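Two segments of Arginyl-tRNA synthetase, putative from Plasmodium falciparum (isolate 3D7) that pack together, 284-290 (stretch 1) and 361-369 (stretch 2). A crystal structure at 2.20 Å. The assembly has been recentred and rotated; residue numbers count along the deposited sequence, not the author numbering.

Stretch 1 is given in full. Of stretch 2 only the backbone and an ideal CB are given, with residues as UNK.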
# COMPACT_ATOMS: atom_id res chain seq x y z
N THR A 284 32.98 -0.72 -7.10
CA THR A 284 32.93 0.53 -6.35
C THR A 284 32.27 0.25 -4.99
O THR A 284 32.83 0.57 -3.92
CB THR A 284 32.17 1.63 -7.13
OG1 THR A 284 32.99 2.12 -8.19
CG2 THR A 284 31.77 2.79 -6.23
N VAL A 285 31.12 -0.42 -5.01
CA VAL A 285 30.40 -0.59 -3.75
C VAL A 285 31.28 -1.42 -2.82
O VAL A 285 31.45 -1.07 -1.64
CB VAL A 285 29.00 -1.25 -3.93
CG1 VAL A 285 28.34 -1.51 -2.57
CG2 VAL A 285 28.10 -0.33 -4.74
N LEU A 286 31.96 -2.43 -3.38
CA LEU A 286 32.68 -3.33 -2.49
C LEU A 286 33.87 -2.56 -1.96
O LEU A 286 34.21 -2.67 -0.77
CB LEU A 286 33.10 -4.62 -3.19
CG LEU A 286 31.97 -5.63 -3.39
CD1 LEU A 286 32.53 -6.95 -3.82
CD2 LEU A 286 31.10 -5.80 -2.13
N ASP A 287 34.42 -1.70 -2.83
CA ASP A 287 35.60 -0.92 -2.46
C ASP A 287 35.20 -0.10 -1.26
O ASP A 287 35.90 -0.11 -0.23
CB ASP A 287 36.09 -0.04 -3.61
CG ASP A 287 36.91 -0.83 -4.63
OD1 ASP A 287 37.42 -1.92 -4.26
OD2 ASP A 287 37.04 -0.38 -5.79
N LEU A 288 34.01 0.50 -1.35
CA LEU A 288 33.57 1.38 -0.26
C LEU A 288 33.49 0.56 1.02
O LEU A 288 34.06 0.95 2.05
CB LEU A 288 32.22 2.04 -0.59
CG LEU A 288 32.38 3.20 -1.59
CD1 LEU A 288 31.03 3.75 -2.00
CD2 LEU A 288 33.28 4.32 -1.04
N LEU A 289 32.85 -0.61 0.93
CA LEU A 289 32.66 -1.42 2.11
C LEU A 289 34.01 -1.87 2.67
O LEU A 289 34.20 -1.88 3.88
CB LEU A 289 31.78 -2.62 1.80
CG LEU A 289 30.32 -2.16 1.68
CD1 LEU A 289 29.45 -3.25 1.11
CD2 LEU A 289 29.80 -1.70 3.05
N LYS A 290 34.97 -2.14 1.78
CA LYS A 290 36.25 -2.64 2.26
C LYS A 290 36.91 -1.51 3.05
O LYS A 290 37.54 -1.75 4.07
CB LYS A 290 37.14 -3.13 1.11
CG LYS A 290 36.60 -4.38 0.43
CD LYS A 290 37.48 -4.84 -0.75
CE LYS A 290 36.87 -6.05 -1.47
NZ LYS A 290 37.79 -6.68 -2.47
N UNK A 361 20.54 -3.23 8.55
CA UNK A 361 21.56 -3.21 9.59
C UNK A 361 22.96 -2.87 9.03
O UNK A 361 23.72 -2.13 9.66
CB UNK A 361 21.60 -4.57 10.30
N UNK A 362 23.31 -3.39 7.85
CA UNK A 362 24.63 -3.04 7.30
C UNK A 362 24.64 -1.58 6.84
O UNK A 362 25.58 -0.82 7.11
CB UNK A 362 24.99 -3.96 6.14
N UNK A 363 23.56 -1.18 6.17
CA UNK A 363 23.52 0.11 5.50
C UNK A 363 23.50 1.25 6.54
O UNK A 363 24.02 2.35 6.32
CB UNK A 363 22.30 0.19 4.58
N UNK A 364 22.90 0.95 7.69
CA UNK A 364 22.81 1.91 8.77
C UNK A 364 24.20 2.15 9.39
O UNK A 364 24.42 3.17 10.04
CB UNK A 364 21.82 1.42 9.83
N UNK A 365 25.13 1.22 9.18
CA UNK A 365 26.48 1.37 9.71
C UNK A 365 27.38 2.14 8.75
O UNK A 365 28.50 2.49 9.10
CB UNK A 365 27.09 -0.00 10.01
N UNK A 366 26.90 2.41 7.53
CA UNK A 366 27.67 3.21 6.57
C UNK A 366 27.35 4.69 6.70
O UNK A 366 26.52 5.09 7.51
CB UNK A 366 27.39 2.74 5.14
N UNK A 367 28.00 5.51 5.89
CA UNK A 367 27.68 6.94 5.80
C UNK A 367 26.82 7.25 4.57
O UNK A 367 26.75 8.38 4.11
CB UNK A 367 28.97 7.77 5.76
N UNK A 368 26.14 6.24 4.03
CA UNK A 368 25.48 6.40 2.74
C UNK A 368 24.17 7.16 2.84
O UNK A 368 23.24 6.73 3.54
CB UNK A 368 25.23 5.03 2.11
N UNK A 369 24.11 8.28 2.12
CA UNK A 369 22.92 9.09 2.01
C UNK A 369 22.38 9.56 3.35
O UNK A 369 23.11 9.74 4.31
CB UNK A 369 21.84 8.31 1.27

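Stretch 1 is a helix whose side facing stretch 2 carries Val285, Leu288 and Leu289, an apolar surface with no side-chain donor or acceptor. Stretch 2 enters as a helix and leaves as a loop, and only a few of its positions can reach that surface.

Position 361 is helical and out of reach, so the visible atoms hardly restrict it; a polar residue is as suitable as any. It is Asp361, which reaches nothing in stretch 1.

At position 362 the CA-to-CB bond points toward stretch 1, but no atom of that helix lies within 5.5 Å of the ideal CB. A side chain must therefore extend to make contact, and the branch it would meet, the end of Leu289, is apolar: leucine, methionine or phenylalanine would be reasonable. The residue is Leu362, with chi1 t and chi2 p, and its CD1 comes to 4.2 Å from CD2 of Leu289.

Position 363 points sideways and admits many residues. Ile363 makes no contact with stretch 1, although the end of its side chain comes nearer. Positions 364 and 365 are out of reach, and long polar chains do well there; they are Lys364 and Lys365. NZ of Lys365 lies 4.0 Å from OD2 of Asp361, a long salt bridge between residues four apart in sequence.

Position 366 points toward Leu289, whose CD2 is 5.5 Å from the ideal CB. A branched side chain such as valine or threonine can bring a methyl closer than CB. Here the chain has left the helix, with psi near 180°, so a hydroxyl could also bond to nearby backbone. Thr366 does both. Its CG2 lies 4.3 Å from CD2 of Leu289, while its OG1 donates to Ile363 O (2.8 Å) and accepts from the backbone N of the residue at 368 (3.0 Å), bracing the turn.

Position 367 points sideways, with no stretch 1 atom near its CB; a polar loop residue is natural, and Asn367 touches nothing across the gap.

Position 368 again points toward stretch 1, yet its CB is too distant for a short side chain to touch it. A large apolar group is wanted, with tryptophan, phenylalanine or methionine as candidates. Trp368, with chi1 m, spans the gap: CH2 lies 3.9 Å from both Val285 CG1 and Leu289 CD2, and CZ2 is 4.1 Å from Leu288 CB. All three approach the ring obliquely. Trp368 has the largest covered area of any residue here, 77 Å², its long ring reaching three side chains.

Position 369 has phi 56° and psi -151°, and the positive phi favours glycine; it is Gly369.

Stretch 2 361-369: DLIKKTNWG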
# COMPACT_ATOMS: atom_id res chain seq x y z
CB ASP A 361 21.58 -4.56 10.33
CG ASP A 361 22.53 -4.57 11.51
OD1 ASP A 361 22.23 -3.91 12.53
OD2 ASP A 361 23.58 -5.25 11.42
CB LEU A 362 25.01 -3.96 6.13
CG LEU A 362 26.20 -3.51 5.27
CD1 LEU A 362 27.51 -3.42 6.09
CD2 LEU A 362 26.38 -4.43 4.06
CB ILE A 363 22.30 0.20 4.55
CG1 ILE A 363 22.70 -0.05 3.08
CG2 ILE A 363 21.61 1.55 4.67
CD1 ILE A 363 23.48 -1.34 2.82
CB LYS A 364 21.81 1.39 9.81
CG LYS A 364 20.52 2.19 9.93
CD LYS A 364 20.14 2.96 8.67
CE LYS A 364 18.83 3.72 8.91
NZ LYS A 364 18.55 4.87 7.99
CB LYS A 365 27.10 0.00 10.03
CG LYS A 365 26.51 -0.68 11.26
CD LYS A 365 27.22 -1.99 11.60
CE LYS A 365 26.48 -2.71 12.74
NZ LYS A 365 27.04 -4.07 13.02
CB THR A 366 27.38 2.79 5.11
OG1 THR A 366 26.12 3.34 4.69
CG2 THR A 366 27.35 1.27 4.99
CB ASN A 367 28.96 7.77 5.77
CG ASN A 367 29.92 7.35 4.63
OD1 ASN A 367 29.93 6.19 4.19
ND2 ASN A 367 30.75 8.29 4.17
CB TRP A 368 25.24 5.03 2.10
CG TRP A 368 26.49 4.27 1.83
CD1 TRP A 368 27.78 4.75 1.89
CD2 TRP A 368 26.59 2.90 1.45
NE1 TRP A 368 28.67 3.75 1.56
CE2 TRP A 368 27.97 2.61 1.29
CE3 TRP A 368 25.65 1.89 1.23
CZ2 TRP A 368 28.42 1.34 0.91
CZ3 TRP A 368 26.12 0.62 0.85
CH2 TRP A 368 27.48 0.37 0.70
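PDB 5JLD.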